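Local structure of extracellular ligand-binding receptor (Verminephrobacter eiseniae, 4M88) at residues D20-Q26 / F287-G291; G40-Q44 / N307-S311; H115-H120 / F334-G340; V133-Q137 / V168-I173; A191-A195 / A217-V223. The protein probably binds an amino acid or a related small solute outside the cytoplasm and delivers it to an ABC transporter, as members of the leucine-binding protein family do. One frame throughout, in Å; residues are numbered along the deposited sequence.

Interaction 1 (D20-Q26 / F287-G291); sequences DAAGLNQ and FQLEG
Two helices of the N-terminal lobe of this type I periplasmic-binding fold, 18-37 and 286-303, pack glycine to backbone. Segments 20-26 and 287-291 are helical throughout; their axes approach to 6.6 Å with a crossing angle of -43°, and the CA atoms come nearest at Gly23-Gln288 (4.7 Å) and Leu24-Gly291 (4.3 Å). Phe287 (chi1 m), the residue most covered, points toward helix 18-37: its CE2 lies 3.4 Å from Asp20 CG and its CD1 4.2 Å from Leu24 CD2, while its O receives a CA-H...O contact from Leu24 CA at 3.5 Å. Asp20 OD1 accepts a hydrogen bond from Gln237 NE2 of helix 235-247 in the other lobe. Gln288 CA makes a CA-H...O contact with Gly23 O at 3.3 Å; a CB on Gly23 would come tight against Phe287 CB. With chi1 m and chi2 t in both glutamines, Gln288 NE2 donates a hydrogen bond to Gln26 OE1 at 2.7 Å. Glu290 brings CB to 3.9 Å from Leu24 CD2, and its carboxylate leaves the interface for Arg122 and Asn102. At Gly291 a CB would fall 2.1 Å from Leu24 O; instead Gly291 CA meets Leu24 O at 3.6 Å in a third CA-H...O contact.

Interaction 2 (G40-Q44 / N307-S311); sequences GIRGQ and NTGLS
Arg42 and Leu310 carry most of this contact between two irregular loops at the periphery of the N-terminal lobe, its centre about 28 Å from the centre of the chain. Segment 40-44 joins helix 18-37 to strand 45-52 through a type I' turn from Ile41 to Gln44, with Ile41 N bonded to Gln44 O (2.9 Å) and Gln44 N to Ile41 O (2.8 Å). Segment 307-311 is irregular and leads to Ser311, the N-cap of helix 312-321. The backbones stay apart, Arg42 and Leu310 having the nearest CA atoms at 8.3 Å. From the turn, Arg42 (chi1 m, chi2 t) reaches across so that one guanidinium face covers the Thr308-Gly309 peptide, NH2 lying 3.3 Å from Thr308 C and CZ 3.9 Å from Gly309 N. Leu310 (m, t) fills the gap: CD2 is 4.0 Å from Ile41 CG2 and 3.9 Å from Arg42 CD, and CD1 3.7 Å from Gln44 CD. With no hydrogen bond across, the loops are held by van der Waals and apolar packing.

Interaction 3 (H115-H120 / F334-G340); sequences HPKFFH and FSKGNAG
Edge strand 118-119 of the N-terminal lobe's parallel sheet is met by the irregular segment 334-340, which runs between strands 330-332 and 345-349. The CA atoms of Phe119 and Asn338, and of His120 and Ala339, are each 4.8 Å apart, and a single beta bridge pairs His120 with Ala339: His120 N donates to Asn338 O at 2.8 Å, and Gly340 N to His120 O at 3.0 Å. Before the strand, residues 115-118 make a type I turn, closed by Phe118 N to His115 O at 2.9 Å, with Lys117 N also bonded to His115 ND1 at 3.0 Å; His115 NE2 in turn pairs with Asp94. Asn338 (chi1 m), the most covered residue, satisfies two carbonyls of this turn. Asn338 ND2 donates to Pro116 O at 3.0 Å and to Phe118 O at 2.8 Å, while Asn338 OD1 accepts from a water at 2.9 Å that also donates to Pro116 O at 2.8 Å. Beside these bonds, Phe119 (m) presents its edge to the face of Phe334 (m), with centroids 5.2 Å apart and planes at 87°; Leu319 of helix 312-321 touches both rings. Asn338 CG lies over a face of the Phe119 ring. Gly340 has no room for a CB, which would clash with Phe334 CE1. The contact is a single beta bridge at the outermost strand of the parallel sheet in a type I periplasmic-binding lobe.

Interaction 4 (V133-Q137 / V168-I173); sequences VSHAQ and VPGGKI
Segment 133-137 is regular alpha-helix, part of helix 125-138, with Gln137 N bonded to Val133 O at 3.2 Å. Facing it, segment 168-173 has no regular structure: Val168 to Gly171 form a type I turn closed by a weak bond from Gly171 N to Val168 O (3.3 Å), after which the chain extends through Lys172 and Ile173 into strand 174-180. At phi 133° and psi -166°, Gly171 would jam a CB against the preceding carbonyl. The backbones keep their distance, with CA separations of 6.7 Å for Ser134-Val168 and 6.8 Å for Gln137-Gly170. Val133 (chi1 t) sets CG1 3.4 Å from Val168 CG1 and 3.8 Å from Ile173 CD1. These contacts belong to the alpha/beta layering of the C-terminal lobe, where helices 125-138 and 152-166 pack beside strands 143-149 and 174-180; Val165 touches both Val133 and Ile173, and Leu144 of the central sheet also meets Ile173. Farther along the helix, Gln137 (chi1 m, chi2 t) is the residue most covered by the contact. Gln137 CG rests 3.4 Å from Ile173 CD1 (Ile173 is m, t), and the amide reaches into the turn: Gln137 OE1 lies 3.0 Å from both the CA and the N of Gly170, and Gln137 NE2 lies 3.3 Å from Gly171 O. A CB on Gly170 would fall just 2.0 Å from Gln137 OE1, so the close approach of the amide depends on glycine there.

Interaction 5 (A191-A195 / A217-V223); sequences ARQIA and ALRKADV
A Schellman motif ends helix 208-220 where it packs against helix 184-195, on one face of the C-terminal lobe's sheet. Segment 191-195 is helical, with Ala195 N bonded to Ala191 O at 2.9 Å. Segment 217-223 is helical to Lys220; Ala221 then leaves helical angles, and Asp222, at phi 64° and psi 32°, is the C-prime residue, with Val223 N bonded to Leu218 O (2.9 Å) and Asp222 N to Arg219 O (3.0 Å). CA atoms come nearest at Ala191-Leu218 (5.1 Å), Arg192-Ala221 (5.9 Å) and Ala195-Val223 (5.8 Å), close spacings allowed by Ala191, Ala195 and Ala221, whose CB atoms point toward the opposing segment. Ala191 CB approaches Ala217 O at 3.4 Å, Ala221 CB at 3.8 Å and Leu218 CD2 at 4.1 Å. The two helices follow strands 174-180 and 201-205 in the beta-alpha-beta order of the lobe, and on the sheet side Ile194, Leu218 and Val223 all touch Val202. There Ile194 (m, t) places CG2 3.8 Å from CD2 of Leu218 (m, t). Nearer the helix end, Ala195 CB lies 3.7 Å from Ala221 O and 3.9 Å from Val223 CG2. Arg219 turns away from this interface, its NH1 donating to Val223 O at 2.9 Å and its NE to Gly246 O.

Interaction 1 is the most buried of the five and lies closest to the centre of the chain; interactions 2, 4 and 5 sit at the periphery. Interactions 1 and 2 draw on the same two helices: 18-37 and 286-303 pack directly in the first, and the loops that follow them meet in the second. Interactions 4 and 5 belong to the other lobe. Chemistry follows place: backbone approach through glycines at interaction 1, a guanidinium over a peptide plus a leucine, without hydrogen bonds across, at interaction 2, main-chain and asparagine hydrogen bonds at the partly buried outermost strand of interaction 3, apolar packing with a glutamine amide at interaction 4, and alanine-rich apolar packing at interaction 5.

Interaction 1 (D20-Q26 / F287-G291)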
# COMPACT_ATOMS: atom_id res chain seq x y z
N ASP A 20 2.53 -6.61 8.89
CA ASP A 20 2.37 -5.43 8.04
C ASP A 20 1.41 -4.44 8.66
O ASP A 20 1.60 -3.22 8.54
CB ASP A 20 1.94 -5.83 6.64
CG ASP A 20 3.03 -6.60 5.89
OD1 ASP A 20 4.22 -6.44 6.21
OD2 ASP A 20 2.68 -7.35 4.97
N ALA A 21 0.38 -4.95 9.34
CA ALA A 21 -0.57 -4.10 10.05
C ALA A 21 0.15 -3.39 11.19
O ALA A 21 -0.10 -2.21 11.46
CB ALA A 21 -1.74 -4.93 10.60
N ALA A 22 1.06 -4.10 11.85
CA ALA A 22 1.88 -3.52 12.90
C ALA A 22 2.77 -2.40 12.35
O ALA A 22 3.00 -1.39 13.02
CB ALA A 22 2.74 -4.60 13.56
N GLY A 23 3.26 -2.58 11.12
CA GLY A 23 4.07 -1.58 10.46
C GLY A 23 3.31 -0.30 10.16
O GLY A 23 3.78 0.81 10.45
N LEU A 24 2.12 -0.43 9.58
CA LEU A 24 1.24 0.72 9.37
C LEU A 24 0.98 1.42 10.70
O LEU A 24 1.02 2.65 10.78
CB LEU A 24 -0.11 0.30 8.77
CG LEU A 24 -0.21 -0.04 7.29
CD1 LEU A 24 -1.64 -0.48 7.00
CD2 LEU A 24 0.16 1.15 6.43
N ASN A 25 0.69 0.63 11.72
CA ASN A 25 0.37 1.18 13.04
C ASN A 25 1.56 1.95 13.63
O ASN A 25 1.40 3.01 14.23
CB ASN A 25 -0.07 0.05 13.97
CG ASN A 25 -0.48 0.53 15.35
OD1 ASN A 25 0.19 0.24 16.34
ND2 ASN A 25 -1.59 1.26 15.42
N GLN A 26 2.76 1.40 13.47
CA GLN A 26 3.98 2.06 13.95
C GLN A 26 4.18 3.42 13.29
O GLN A 26 4.54 4.41 13.96
CB GLN A 26 5.19 1.17 13.70
CG GLN A 26 5.29 0.02 14.70
CD GLN A 26 6.13 -1.13 14.18
OE1 GLN A 26 6.68 -1.07 13.09
NE2 GLN A 26 6.22 -2.21 14.96
N PHE A 287 5.58 0.04 4.68
CA PHE A 287 4.33 0.14 5.43
C PHE A 287 4.40 1.13 6.58
O PHE A 287 3.43 1.82 6.87
CB PHE A 287 3.85 -1.23 5.91
CG PHE A 287 3.22 -2.05 4.82
CD1 PHE A 287 2.28 -1.47 3.97
CD2 PHE A 287 3.59 -3.36 4.60
CE1 PHE A 287 1.70 -2.20 2.94
CE2 PHE A 287 3.02 -4.10 3.58
CZ PHE A 287 2.07 -3.52 2.75
N GLN A 288 5.55 1.20 7.25
CA GLN A 288 5.74 2.24 8.26
C GLN A 288 5.61 3.62 7.62
O GLN A 288 4.95 4.50 8.16
CB GLN A 288 7.10 2.09 8.95
CG GLN A 288 7.14 0.86 9.85
CD GLN A 288 8.52 0.46 10.26
OE1 GLN A 288 9.50 0.88 9.65
NE2 GLN A 288 8.62 -0.38 11.29
N LEU A 289 6.24 3.81 6.47
CA LEU A 289 6.20 5.11 5.82
C LEU A 289 4.79 5.43 5.34
O LEU A 289 4.34 6.56 5.43
CB LEU A 289 7.21 5.20 4.67
CG LEU A 289 7.20 6.50 3.87
CD1 LEU A 289 7.42 7.70 4.78
CD2 LEU A 289 8.29 6.45 2.81
N GLU A 290 4.08 4.41 4.85
CA GLU A 290 2.70 4.59 4.40
C GLU A 290 1.81 5.02 5.55
O GLU A 290 0.94 5.88 5.39
CB GLU A 290 2.16 3.29 3.79
CG GLU A 290 0.77 3.43 3.19
CD GLU A 290 0.52 2.47 2.04
OE1 GLU A 290 1.30 1.49 1.87
OE2 GLU A 290 -0.45 2.69 1.29
N GLY A 291 2.01 4.41 6.72
CA GLY A 291 1.19 4.76 7.88
C GLY A 291 1.50 6.18 8.32
O GLY A 291 0.61 6.96 8.64

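Interaction 2 (G40-Q44 / N307-S311)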
# COMPACT_ATOMS: atom_id res chain seq x y z
N GLY A 40 0.01 19.30 18.97
CA GLY A 40 -1.24 18.80 18.40
C GLY A 40 -1.80 19.76 17.37
O GLY A 40 -1.06 20.46 16.67
N ILE A 41 -3.12 19.81 17.26
CA ILE A 41 -3.75 20.68 16.29
C ILE A 41 -4.83 21.55 16.94
O ILE A 41 -5.68 21.04 17.67
CB ILE A 41 -4.31 19.87 15.12
CG1 ILE A 41 -3.14 19.28 14.31
CG2 ILE A 41 -5.21 20.73 14.24
CD1 ILE A 41 -3.48 18.04 13.51
N ARG A 42 -4.79 22.85 16.66
CA ARG A 42 -5.80 23.80 17.14
C ARG A 42 -6.09 23.64 18.63
O ARG A 42 -7.25 23.60 19.04
CB ARG A 42 -7.12 23.64 16.35
CG ARG A 42 -7.06 24.10 14.89
CD ARG A 42 -8.39 23.85 14.17
NE ARG A 42 -8.74 24.95 13.27
CZ ARG A 42 -9.75 25.79 13.48
NH1 ARG A 42 -10.52 25.67 14.55
NH2 ARG A 42 -9.98 26.77 12.61
N GLY A 43 -5.03 23.52 19.43
CA GLY A 43 -5.19 23.32 20.86
C GLY A 43 -5.53 21.91 21.32
O GLY A 43 -5.84 21.71 22.50
N GLN A 44 -5.49 20.92 20.43
CA GLN A 44 -5.95 19.57 20.80
C GLN A 44 -4.97 18.43 20.46
O GLN A 44 -4.43 18.36 19.36
CB GLN A 44 -7.30 19.27 20.15
CG GLN A 44 -8.44 20.13 20.69
CD GLN A 44 -9.81 19.51 20.44
OE1 GLN A 44 -9.93 18.31 20.23
NE2 GLN A 44 -10.85 20.34 20.46
N ASN A 307 -8.74 25.24 6.58
CA ASN A 307 -9.57 24.47 7.50
C ASN A 307 -10.13 25.33 8.62
O ASN A 307 -9.43 26.18 9.16
CB ASN A 307 -8.77 23.31 8.08
CG ASN A 307 -9.64 22.37 8.89
OD1 ASN A 307 -10.65 21.87 8.40
ND2 ASN A 307 -9.25 22.13 10.14
N THR A 308 -11.38 25.09 8.98
CA THR A 308 -12.03 25.95 9.96
C THR A 308 -12.53 25.21 11.21
O THR A 308 -13.10 25.83 12.11
CB THR A 308 -13.20 26.75 9.34
OG1 THR A 308 -14.17 25.85 8.78
CG2 THR A 308 -12.69 27.68 8.24
N GLY A 309 -12.29 23.91 11.27
CA GLY A 309 -12.74 23.14 12.41
C GLY A 309 -12.20 21.72 12.52
O GLY A 309 -11.40 21.27 11.70
N LEU A 310 -12.66 21.02 13.56
CA LEU A 310 -12.21 19.66 13.83
C LEU A 310 -13.34 18.65 13.77
O LEU A 310 -13.54 17.87 14.70
CB LEU A 310 -11.53 19.60 15.20
CG LEU A 310 -10.28 20.45 15.39
CD1 LEU A 310 -9.74 20.37 16.83
CD2 LEU A 310 -9.19 20.06 14.40
N SER A 311 -14.09 18.65 12.67
CA SER A 311 -15.06 17.57 12.43
C SER A 311 -14.66 16.80 11.18
O SER A 311 -13.78 17.23 10.41
CB SER A 311 -16.48 18.12 12.28
OG SER A 311 -16.59 18.91 11.11

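Interaction 3 (H115-H120 / F334-G340)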
# COMPACT_ATOMS: atom_id res chain seq x y z
N HIS A 115 -15.41 5.39 -3.15
CA HIS A 115 -16.44 6.13 -2.43
C HIS A 115 -15.94 7.54 -2.19
O HIS A 115 -14.75 7.74 -1.94
CB HIS A 115 -16.72 5.45 -1.09
CG HIS A 115 -17.94 5.97 -0.40
ND1 HIS A 115 -17.92 7.10 0.39
CD2 HIS A 115 -19.21 5.52 -0.39
CE1 HIS A 115 -19.13 7.33 0.86
NE2 HIS A 115 -19.94 6.39 0.40
N PRO A 116 -16.85 8.52 -2.26
CA PRO A 116 -16.39 9.91 -2.11
C PRO A 116 -15.83 10.24 -0.73
O PRO A 116 -15.19 11.29 -0.58
CB PRO A 116 -17.64 10.75 -2.42
CG PRO A 116 -18.80 9.78 -2.36
CD PRO A 116 -18.24 8.45 -2.74
N LYS A 117 -16.02 9.37 0.27
CA LYS A 117 -15.41 9.60 1.58
C LYS A 117 -14.09 8.82 1.76
O LYS A 117 -13.47 8.86 2.82
CB LYS A 117 -16.39 9.23 2.70
CG LYS A 117 -17.62 10.13 2.76
CD LYS A 117 -18.54 9.70 3.90
CE LYS A 117 -19.85 10.46 3.86
NZ LYS A 117 -20.75 9.98 4.95
N PHE A 118 -13.66 8.13 0.70
CA PHE A 118 -12.52 7.22 0.75
C PHE A 118 -11.41 7.85 -0.10
O PHE A 118 -11.56 7.99 -1.33
CB PHE A 118 -12.99 5.87 0.18
CG PHE A 118 -11.99 4.75 0.29
CD1 PHE A 118 -10.90 4.82 1.15
CD2 PHE A 118 -12.15 3.61 -0.49
CE1 PHE A 118 -9.98 3.76 1.24
CE2 PHE A 118 -11.24 2.55 -0.43
CZ PHE A 118 -10.15 2.63 0.45
N PHE A 119 -10.34 8.30 0.55
CA PHE A 119 -9.25 9.04 -0.12
C PHE A 119 -8.02 8.16 -0.21
O PHE A 119 -7.78 7.36 0.69
CB PHE A 119 -8.89 10.31 0.66
CG PHE A 119 -9.95 11.37 0.60
CD1 PHE A 119 -9.84 12.43 -0.29
CD2 PHE A 119 -11.07 11.30 1.43
CE1 PHE A 119 -10.82 13.41 -0.36
CE2 PHE A 119 -12.07 12.29 1.37
CZ PHE A 119 -11.93 13.34 0.47
N HIS A 120 -7.25 8.28 -1.29
CA HIS A 120 -6.11 7.38 -1.48
C HIS A 120 -4.81 8.14 -1.50
O HIS A 120 -4.67 9.10 -2.25
CB HIS A 120 -6.29 6.60 -2.79
CG HIS A 120 -7.59 5.88 -2.87
ND1 HIS A 120 -7.80 4.65 -2.29
CD2 HIS A 120 -8.78 6.25 -3.40
CE1 HIS A 120 -9.06 4.28 -2.48
NE2 HIS A 120 -9.68 5.24 -3.14
N PHE A 334 -6.02 16.28 -4.07
CA PHE A 334 -7.33 15.67 -4.22
C PHE A 334 -8.32 16.60 -4.94
O PHE A 334 -9.53 16.41 -4.85
CB PHE A 334 -7.90 15.30 -2.84
CG PHE A 334 -7.02 14.35 -2.05
CD1 PHE A 334 -6.95 13.01 -2.38
CD2 PHE A 334 -6.28 14.81 -0.97
CE1 PHE A 334 -6.16 12.12 -1.64
CE2 PHE A 334 -5.48 13.94 -0.22
CZ PHE A 334 -5.41 12.59 -0.56
N SER A 335 -7.80 17.59 -5.66
CA SER A 335 -8.63 18.56 -6.39
C SER A 335 -9.46 17.94 -7.50
O SER A 335 -10.55 18.43 -7.82
CB SER A 335 -7.75 19.64 -7.05
OG SER A 335 -7.07 20.43 -6.10
N LYS A 336 -8.91 16.90 -8.13
CA LYS A 336 -9.52 16.32 -9.32
C LYS A 336 -10.21 15.00 -9.02
O LYS A 336 -10.78 14.37 -9.91
CB LYS A 336 -8.44 16.10 -10.39
CG LYS A 336 -7.57 17.33 -10.62
CD LYS A 336 -6.52 17.09 -11.67
CE LYS A 336 -5.32 17.99 -11.44
NZ LYS A 336 -4.21 17.64 -12.37
N GLY A 337 -10.14 14.56 -7.77
CA GLY A 337 -10.70 13.28 -7.40
C GLY A 337 -10.01 12.75 -6.16
O GLY A 337 -9.09 13.38 -5.62
N ASN A 338 -10.42 11.57 -5.72
CA ASN A 338 -9.97 11.07 -4.42
C ASN A 338 -8.65 10.32 -4.44
O ASN A 338 -8.16 9.90 -3.38
CB ASN A 338 -11.06 10.21 -3.79
CG ASN A 338 -12.10 11.04 -3.08
OD1 ASN A 338 -12.32 12.21 -3.41
ND2 ASN A 338 -12.77 10.44 -2.10
N ALA A 339 -8.06 10.15 -5.62
CA ALA A 339 -6.71 9.57 -5.73
C ALA A 339 -5.70 10.70 -5.72
O ALA A 339 -5.60 11.46 -6.69
CB ALA A 339 -6.58 8.76 -7.01
N GLY A 340 -4.94 10.81 -4.64
CA GLY A 340 -4.13 12.00 -4.41
C GLY A 340 -2.72 11.92 -4.95
O GLY A 340 -2.04 12.95 -5.02
O HOH W 1 -14.79 13.39 -2.43

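Interaction 4 (V133-Q137 / V168-I173)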
# COMPACT_ATOMS: atom_id res chain seq x y z
N VAL A 133 4.71 -2.85 -16.79
CA VAL A 133 4.68 -3.34 -18.16
C VAL A 133 5.54 -2.48 -19.08
O VAL A 133 6.22 -3.00 -19.98
CB VAL A 133 3.24 -3.52 -18.68
CG1 VAL A 133 3.27 -4.05 -20.10
CG2 VAL A 133 2.51 -4.51 -17.79
N SER A 134 5.55 -1.17 -18.84
CA SER A 134 6.46 -0.27 -19.56
C SER A 134 7.93 -0.64 -19.30
O SER A 134 8.76 -0.69 -20.21
CB SER A 134 6.20 1.18 -19.13
OG SER A 134 7.21 2.04 -19.62
N HIS A 135 8.24 -0.90 -18.03
CA HIS A 135 9.59 -1.23 -17.62
C HIS A 135 10.03 -2.54 -18.27
O HIS A 135 11.15 -2.66 -18.75
CB HIS A 135 9.64 -1.33 -16.09
CG HIS A 135 10.96 -1.77 -15.54
ND1 HIS A 135 12.01 -0.90 -15.36
CD2 HIS A 135 11.38 -2.97 -15.08
CE1 HIS A 135 13.04 -1.56 -14.84
NE2 HIS A 135 12.68 -2.81 -14.66
N ALA A 136 9.13 -3.52 -18.29
CA ALA A 136 9.44 -4.82 -18.88
C ALA A 136 9.82 -4.66 -20.35
O ALA A 136 10.76 -5.29 -20.83
CB ALA A 136 8.25 -5.78 -18.73
N GLN A 137 9.10 -3.79 -21.06
CA GLN A 137 9.47 -3.53 -22.44
C GLN A 137 10.85 -2.90 -22.60
O GLN A 137 11.56 -3.18 -23.56
CB GLN A 137 8.44 -2.65 -23.12
CG GLN A 137 7.30 -3.46 -23.65
CD GLN A 137 6.66 -2.81 -24.84
OE1 GLN A 137 6.35 -1.63 -24.82
NE2 GLN A 137 6.46 -3.59 -25.90
N VAL A 168 0.32 -1.32 -24.42
CA VAL A 168 1.63 -0.70 -24.23
C VAL A 168 2.22 -0.23 -25.55
O VAL A 168 2.21 -0.98 -26.53
CB VAL A 168 2.65 -1.57 -23.48
CG1 VAL A 168 2.42 -1.43 -22.01
CG2 VAL A 168 2.59 -3.02 -23.93
N PRO A 169 2.72 1.01 -25.57
CA PRO A 169 3.10 1.69 -26.81
C PRO A 169 4.34 1.15 -27.48
O PRO A 169 4.65 1.62 -28.57
CB PRO A 169 3.37 3.13 -26.36
CG PRO A 169 3.75 3.01 -24.95
CD PRO A 169 2.94 1.87 -24.39
N GLY A 170 5.06 0.22 -26.87
CA GLY A 170 6.27 -0.28 -27.49
C GLY A 170 5.98 -1.41 -28.45
O GLY A 170 6.81 -1.72 -29.31
N GLY A 171 4.81 -2.01 -28.32
CA GLY A 171 4.42 -3.09 -29.21
C GLY A 171 3.86 -4.28 -28.46
O GLY A 171 3.56 -4.19 -27.27
N LYS A 172 3.74 -5.40 -29.17
CA LYS A 172 3.09 -6.59 -28.63
C LYS A 172 3.92 -7.36 -27.61
O LYS A 172 5.08 -7.71 -27.86
CB LYS A 172 2.69 -7.54 -29.77
CG LYS A 172 1.47 -7.11 -30.55
CD LYS A 172 0.74 -8.31 -31.12
CE LYS A 172 1.47 -8.92 -32.30
NZ LYS A 172 0.62 -9.89 -33.04
N ILE A 173 3.32 -7.61 -26.45
CA ILE A 173 3.89 -8.51 -25.46
C ILE A 173 2.94 -9.67 -25.30
O ILE A 173 1.73 -9.47 -25.16
CB ILE A 173 4.03 -7.84 -24.08
CG1 ILE A 173 5.02 -6.68 -24.14
CG2 ILE A 173 4.49 -8.85 -23.03
CD1 ILE A 173 5.10 -5.95 -22.84

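Interaction 5 (A191-A195 / A217-V223)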
# COMPACT_ATOMS: atom_id res chain seq x y z
N ALA A 191 4.23 -22.47 -9.78
CA ALA A 191 5.59 -22.09 -10.15
C ALA A 191 6.15 -23.02 -11.21
O ALA A 191 6.86 -22.58 -12.12
CB ALA A 191 6.50 -22.07 -8.91
N ARG A 192 5.83 -24.31 -11.10
CA ARG A 192 6.22 -25.29 -12.12
C ARG A 192 5.60 -24.95 -13.47
O ARG A 192 6.26 -25.09 -14.51
CB ARG A 192 5.85 -26.71 -11.71
CG ARG A 192 6.95 -27.46 -10.98
CD ARG A 192 6.66 -28.96 -10.88
NE ARG A 192 5.73 -29.43 -11.90
CZ ARG A 192 5.51 -30.72 -12.18
NH1 ARG A 192 6.17 -31.67 -11.54
NH2 ARG A 192 4.63 -31.05 -13.13
N GLN A 193 4.34 -24.52 -13.47
CA GLN A 193 3.69 -24.09 -14.71
C GLN A 193 4.40 -22.88 -15.31
O GLN A 193 4.68 -22.85 -16.50
CB GLN A 193 2.21 -23.77 -14.48
CG GLN A 193 1.52 -23.02 -15.64
CD GLN A 193 1.02 -23.94 -16.76
OE1 GLN A 193 1.23 -25.15 -16.73
NE2 GLN A 193 0.35 -23.36 -17.75
N ILE A 194 4.69 -21.90 -14.47
CA ILE A 194 5.37 -20.69 -14.94
C ILE A 194 6.75 -21.01 -15.49
O ILE A 194 7.18 -20.47 -16.51
CB ILE A 194 5.43 -19.62 -13.84
CG1 ILE A 194 4.01 -19.08 -13.61
CG2 ILE A 194 6.40 -18.48 -14.22
CD1 ILE A 194 3.87 -18.19 -12.42
N ALA A 195 7.45 -21.94 -14.84
CA ALA A 195 8.78 -22.34 -15.27
C ALA A 195 8.77 -22.93 -16.68
O ALA A 195 9.78 -22.90 -17.37
CB ALA A 195 9.38 -23.32 -14.29
N ALA A 217 8.66 -19.70 -4.16
CA ALA A 217 8.25 -20.84 -4.99
C ALA A 217 8.84 -20.74 -6.39
O ALA A 217 9.30 -21.75 -6.95
CB ALA A 217 6.74 -20.93 -5.05
N LEU A 218 8.81 -19.54 -6.96
CA LEU A 218 9.40 -19.32 -8.28
C LEU A 218 10.91 -19.61 -8.28
O LEU A 218 11.40 -20.33 -9.15
CB LEU A 218 9.09 -17.91 -8.79
CG LEU A 218 7.64 -17.64 -9.20
CD1 LEU A 218 7.40 -16.14 -9.37
CD2 LEU A 218 7.28 -18.39 -10.49
N ARG A 219 11.64 -19.08 -7.30
CA ARG A 219 13.08 -19.33 -7.22
C ARG A 219 13.37 -20.82 -7.07
O ARG A 219 14.28 -21.36 -7.70
CB ARG A 219 13.73 -18.55 -6.06
CG ARG A 219 13.77 -17.04 -6.23
CD ARG A 219 14.15 -16.62 -7.63
NE ARG A 219 14.49 -15.19 -7.67
CZ ARG A 219 14.48 -14.44 -8.78
NH1 ARG A 219 14.13 -14.97 -9.95
NH2 ARG A 219 14.83 -13.16 -8.71
N LYS A 220 12.58 -21.50 -6.24
CA LYS A 220 12.73 -22.95 -6.06
C LYS A 220 12.42 -23.74 -7.32
O LYS A 220 12.93 -24.85 -7.51
CB LYS A 220 11.86 -23.44 -4.91
CG LYS A 220 12.51 -23.26 -3.56
CD LYS A 220 11.72 -23.95 -2.46
CE LYS A 220 12.59 -24.22 -1.25
NZ LYS A 220 11.76 -24.53 -0.05
N ALA A 221 11.58 -23.18 -8.19
CA ALA A 221 11.27 -23.83 -9.47
C ALA A 221 12.27 -23.42 -10.55
O ALA A 221 12.06 -23.69 -11.73
CB ALA A 221 9.85 -23.51 -9.91
N ASP A 222 13.37 -22.80 -10.12
CA ASP A 222 14.46 -22.37 -11.00
C ASP A 222 14.01 -21.30 -11.99
O ASP A 222 14.50 -21.23 -13.12
CB ASP A 222 15.10 -23.55 -11.74
CG ASP A 222 15.78 -24.54 -10.80
OD1 ASP A 222 16.29 -24.11 -9.74
OD2 ASP A 222 15.82 -25.75 -11.12
N VAL A 223 13.06 -20.47 -11.57
CA VAL A 223 12.72 -19.29 -12.36
C VAL A 223 13.71 -18.22 -11.92
O VAL A 223 13.54 -17.61 -10.86
CB VAL A 223 11.27 -18.84 -12.14
CG1 VAL A 223 10.98 -17.56 -12.91
CG2 VAL A 223 10.33 -19.93 -12.60